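Local coordinates for protein chaperone SycD (Chlamydia pneumoniae, PDB 4NRH) that probably acts as a cytosolic chaperone for type III secretion, working in a complex with the gatekeeper protein CopN to direct the secretion of translocators, at residues D125-P128 against Y129-Y132; A150-M153 against A154-A158. One frame throughout, in Å; residues are numbered along the deposited sequence.

Contact 1 (D125-P128 against Y129-Y132); sequences DKDP and YPHY
Asp127 reaches forward over the first turn of helix 129-140 and caps it: its OD1 takes the backbone N of Tyr129 at 3.1 Å. The carboxylate gets there because its CG stands anti to the residue's own N (chi1 -162°) and beside its carbonyl carbon, which carries the group forward to the Tyr129 amide. The amide does not come in along the carboxylate plane; it meets OD1 from above, 55° out of it. The same oxygen also lies at the rim of the Tyr129 ring, in the ring plane and 3.5 Å from CD2, while carboxylate and ring planes stand 74° apart. OD2 has a different job, a salt bridge to Arg124, so each oxygen has its own partner, which should restrict the rotation of the group.

Pro130 lies across the Asp127 side chain at about a right angle, its CD 3.4 Å from the carboxylate carbon CG. Proline has no N-H to give, and here it sits in the first turn, where backbone N-H groups have no helical carbonyl to bond, so the missing N-H costs no helix bond.

His131 turns its imidazole back toward the loop, so that CD2, at the ring edge, comes 3.5 Å from Asp127 O. Its CB sits 3.3 Å from Pro128 O, the carbonyl that accepts from Tyr132 N at 3.1 Å and begins the regular i to i+4 pattern. Around the turn, Pro128 and Tyr129 touch Leu167 of helix 165-174, and Pro130 touches Thr120 of helix 110-123. An aspartate N-cap followed by proline in the first turn is a classic helix start; here it opens helix 129-140 after a short loop in a tetratricopeptide-repeat chaperone.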
loop_
_atom_site.group_PDB
_atom_site.type_symbol
_atom_site.label_atom_id
_atom_site.label_comp_id
_atom_site.label_asym_id
_atom_site.label_seq_id
_atom_site.Cartn_x
_atom_site.Cartn_y
_atom_site.Cartn_z
ATOM N N ASP D 125 -8.431 -27.506 18.816
ATOM C CA ASP D 125 -9.067 -28.790 18.520
ATOM C C ASP D 125 -10.013 -29.310 19.606
ATOM O O ASP D 125 -11.020 -29.948 19.298
ATOM C CB ASP D 125 -7.989 -29.845 18.249
ATOM C CG ASP D 125 -8.545 -31.087 17.579
ATOM O OD1 ASP D 125 -9.620 -30.994 16.949
ATOM O OD2 ASP D 125 -7.910 -32.157 17.688
ATOM N N LYS D 126 -9.692 -29.047 20.868
ATOM C CA LYS D 126 -10.463 -29.611 21.975
ATOM C C LYS D 126 -11.821 -28.940 22.180
ATOM O O LYS D 126 -12.717 -29.519 22.792
ATOM C CB LYS D 126 -9.654 -29.536 23.273
ATOM C CG LYS D 126 -8.401 -30.399 23.273
ATOM C CD LYS D 126 -7.609 -30.227 24.559
ATOM C CE LYS D 126 -6.356 -31.087 24.557
ATOM N NZ LYS D 126 -5.499 -30.830 25.749
ATOM N N ASP D 127 -11.967 -27.722 21.669
ATOM C CA ASP D 127 -13.187 -26.941 21.870
ATOM C C ASP D 127 -14.313 -27.402 20.945
ATOM O O ASP D 127 -14.167 -27.376 19.724
ATOM C CB ASP D 127 -12.898 -25.456 21.647
ATOM C CG ASP D 127 -13.952 -24.548 22.253
ATOM O OD1 ASP D 127 -15.014 -25.049 22.675
ATOM O OD2 ASP D 127 -13.719 -23.322 22.300
ATOM N N PRO D 128 -15.445 -27.829 21.530
ATOM C CA PRO D 128 -16.622 -28.233 20.750
ATOM C C PRO D 128 -17.415 -27.052 20.189
ATOM O O PRO D 128 -18.093 -27.202 19.173
ATOM C CB PRO D 128 -17.464 -29.005 21.771
ATOM C CG PRO D 128 -17.084 -28.414 23.084
ATOM C CD PRO D 128 -15.621 -28.097 22.968
ATOM N N TYR D 129 -17.326 -25.899 20.845
ATOM C CA TYR D 129 -18.141 -24.734 20.489
ATOM C C TYR D 129 -17.944 -24.159 19.077
ATOM O O TYR D 129 -18.922 -23.738 18.459
ATOM C CB TYR D 129 -17.933 -23.625 21.526
ATOM C CG TYR D 129 -18.762 -23.826 22.774
ATOM C CD1 TYR D 129 -20.111 -23.492 22.791
ATOM C CD2 TYR D 129 -18.206 -24.364 23.926
ATOM C CE1 TYR D 129 -20.880 -23.677 23.923
ATOM C CE2 TYR D 129 -18.969 -24.553 25.066
ATOM C CZ TYR D 129 -20.304 -24.208 25.057
ATOM O OH TYR D 129 -21.070 -24.392 26.186
ATOM N N PRO D 130 -16.696 -24.106 18.567
ATOM C CA PRO D 130 -16.577 -23.645 17.177
ATOM C C PRO D 130 -17.363 -24.524 16.205
ATOM O O PRO D 130 -17.929 -24.016 15.235
ATOM C CB PRO D 130 -15.074 -23.738 16.903
ATOM C CG PRO D 130 -14.444 -23.593 18.235
ATOM C CD PRO D 130 -15.375 -24.265 19.202
ATOM N N HIS D 131 -17.392 -25.827 16.471
ATOM C CA HIS D 131 -18.148 -26.768 15.652
ATOM C C HIS D 131 -19.654 -26.582 15.812
ATOM O O HIS D 131 -20.403 -26.686 14.841
ATOM C CB HIS D 131 -17.758 -28.207 16.001
ATOM C CG HIS D 131 -16.310 -28.510 15.775
ATOM N ND1 HIS D 131 -15.786 -28.744 14.521
ATOM C CD2 HIS D 131 -15.274 -28.609 16.640
ATOM C CE1 HIS D 131 -14.490 -28.977 14.625
ATOM N NE2 HIS D 131 -14.153 -28.901 15.900
ATOM N N TYR D 132 -20.092 -26.310 17.038
ATOM C CA TYR D 132 -21.511 -26.098 17.316
ATOM C C TYR D 132 -22.060 -24.877 16.585
ATOM O O TYR D 132 -23.162 -24.915 16.038
ATOM C CB TYR D 132 -21.754 -25.950 18.820
ATOM C CG TYR D 132 -23.177 -25.562 19.162
ATOM C CD1 TYR D 132 -24.213 -26.477 19.037
ATOM C CD2 TYR D 132 -23.482 -24.282 19.609
ATOM C CE1 TYR D 132 -25.516 -26.129 19.347
ATOM C CE2 TYR D 132 -24.782 -23.926 19.921
ATOM C CZ TYR D 132 -25.795 -24.854 19.788
ATOM O OH TYR D 132 -27.090 -24.507 20.097
#

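Contact 2 (A150-M153 against A154-A158); sequences ALEM and AWVRA
Met153 and Arg157, one helical turn apart, lie side by side and point the same way, and the arginine folds back onto the methionine's backbone. Its NH1 donates to Met153 O at 2.9 Å, coming at the carbonyl from well off to one side (C=O...N angle 116°), while the oxygen lies near the edge of the guanidinium. The same oxygen receives a second, weak bond from Arg157 N at 3.4 Å, so main chain and side chain of one residue share a single acceptor. An extended run from CG to NE, then a turn at chi4 (82°), brings NH1 round to it. NH2 is engaged by Asp125 in a salt bridge.

Further backbone bonds are those of a regular alpha-helix: Ala154 N to Ala150 O, Trp155 N to Leu151 O and Val156 N to Glu152 O. They belong to the last turns of helix 147-158, part of the helical stack of this tetratricopeptide-repeat family chaperone, where Ala154 faces His131 of helix 129-140 and Trp155 packs on Ile171 and Leu172 of helix 165-174.

Van der Waals contacts of the Glu152 carboxylate with carbon atoms of Trp155 and Val156 join it to the next turn. Bent at chi2, its chain sets the carboxylate obliquely beside the indole, the two planes 45° apart, with OE2 3.8 Å from Trp155 CD1. OE1 comes 3.7 Å from CG2 of Val156. Arg175 bridges the pair, salt-bridged to Glu152 OE2 and in a cation-pi contact with the Trp155 ring.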
loop_
_atom_site.group_PDB
_atom_site.type_symbol
_atom_site.label_atom_id
_atom_site.label_comp_id
_atom_site.label_asym_id
_atom_site.label_seq_id
_atom_site.Cartn_x
_atom_site.Cartn_y
_atom_site.Cartn_z
ATOM N N ALA D 150 -20.889 -31.336 11.497
ATOM C CA ALA D 150 -20.311 -30.396 12.449
ATOM C C ALA D 150 -20.865 -30.631 13.851
ATOM O O ALA D 150 -20.172 -30.413 14.846
ATOM C CB ALA D 150 -20.572 -28.964 12.008
ATOM N N LEU D 151 -22.118 -31.069 13.921
ATOM C CA LEU D 151 -22.759 -31.368 15.197
ATOM C C LEU D 151 -22.072 -32.545 15.884
ATOM O O LEU D 151 -21.831 -32.517 17.092
ATOM C CB LEU D 151 -24.246 -31.674 14.994
ATOM C CG LEU D 151 -25.248 -31.134 16.022
ATOM C CD1 LEU D 151 -26.315 -32.177 16.330
ATOM C CD2 LEU D 151 -24.567 -30.658 17.300
ATOM N N GLU D 152 -21.767 -33.580 15.108
ATOM C CA GLU D 152 -21.079 -34.756 15.628
ATOM C C GLU D 152 -19.685 -34.410 16.149
ATOM O O GLU D 152 -19.255 -34.929 17.178
ATOM C CB GLU D 152 -20.982 -35.840 14.550
ATOM C CG GLU D 152 -20.086 -37.016 14.915
ATOM C CD GLU D 152 -20.696 -37.923 15.968
ATOM O OE1 GLU D 152 -19.982 -38.822 16.460
ATOM O OE2 GLU D 152 -21.887 -37.744 16.304
ATOM N N MET D 153 -18.988 -33.529 15.437
ATOM C CA MET D 153 -17.648 -33.113 15.838
ATOM C C MET D 153 -17.687 -32.373 17.168
ATOM O O MET D 153 -16.802 -32.539 18.007
ATOM C CB MET D 153 -17.008 -32.232 14.765
ATOM C CG MET D 153 -16.137 -32.995 13.782
ATOM S SD MET D 153 -15.686 -32.014 12.340
ATOM C CE MET D 153 -14.943 -33.269 11.298
ATOM N N ALA D 154 -18.716 -31.551 17.353
ATOM C CA ALA D 154 -18.935 -30.881 18.627
ATOM C C ALA D 154 -19.254 -31.912 19.701
ATOM O O ALA D 154 -18.732 -31.847 20.812
ATOM C CB ALA D 154 -20.055 -29.861 18.510
ATOM N N TRP D 155 -20.114 -32.864 19.350
ATOM C CA TRP D 155 -20.547 -33.922 20.259
ATOM C C TRP D 155 -19.381 -34.726 20.830
ATOM O O TRP D 155 -19.322 -34.973 22.034
ATOM C CB TRP D 155 -21.520 -34.861 19.543
ATOM C CG TRP D 155 -21.863 -36.085 20.333
ATOM C CD1 TRP D 155 -21.507 -37.371 20.044
ATOM C CD2 TRP D 155 -22.628 -36.142 21.543
ATOM N NE1 TRP D 155 -22.005 -38.226 20.998
ATOM C CE2 TRP D 155 -22.696 -37.497 21.929
ATOM C CE3 TRP D 155 -23.262 -35.182 22.336
ATOM C CZ2 TRP D 155 -23.371 -37.912 23.074
ATOM C CZ3 TRP D 155 -23.932 -35.597 23.471
ATOM C CH2 TRP D 155 -23.982 -36.950 23.830
ATOM N N VAL D 156 -18.470 -35.144 19.955
ATOM C CA VAL D 156 -17.304 -35.926 20.359
ATOM C C VAL D 156 -16.468 -35.168 21.387
ATOM O O VAL D 156 -16.023 -35.735 22.387
ATOM C CB VAL D 156 -16.425 -36.286 19.141
ATOM C CG1 VAL D 156 -15.068 -36.810 19.589
ATOM C CG2 VAL D 156 -17.130 -37.309 18.264
ATOM N N ARG D 157 -16.273 -33.878 21.137
ATOM C CA ARG D 157 -15.465 -33.032 22.007
ATOM C C ARG D 157 -16.218 -32.591 23.261
ATOM O O ARG D 157 -15.601 -32.223 24.261
ATOM C CB ARG D 157 -14.978 -31.807 21.232
ATOM C CG ARG D 157 -13.939 -32.127 20.170
ATOM C CD ARG D 157 -13.998 -31.139 19.017
ATOM N NE ARG D 157 -12.976 -31.412 18.010
ATOM C CZ ARG D 157 -13.090 -32.332 17.057
ATOM N NH1 ARG D 157 -14.186 -33.073 16.975
ATOM N NH2 ARG D 157 -12.107 -32.511 16.185
ATOM N N ALA D 158 -17.546 -32.629 23.207
ATOM C CA ALA D 158 -18.371 -32.141 24.310
ATOM C C ALA D 158 -18.585 -33.184 25.404
ATOM O O ALA D 158 -18.509 -32.870 26.592
ATOM C CB ALA D 158 -19.717 -31.659 23.786
#

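Coming from the N terminus, the chain leaves helix 110-123 and makes contact 1 where the loop 125-128 enters helix 129-140. After that helix it turns back into helix 147-158, whose later turns hold contact 2. Both are local and close no long loop; they follow in series, neither nested nor crossed, with centres about 7 Å apart. The successive helices bring them together: the salt bridge from Asp125 to Arg157 joins the two contacts, and Pro128 CB packs 3.3 Å from Ala154 O. His131 lies against the same stretch, its CB 3.5 Å from Ala150 O. The loop before helix 129-140 is thereby tied to helix 147-158, and both contacts also lean on helix 165-174.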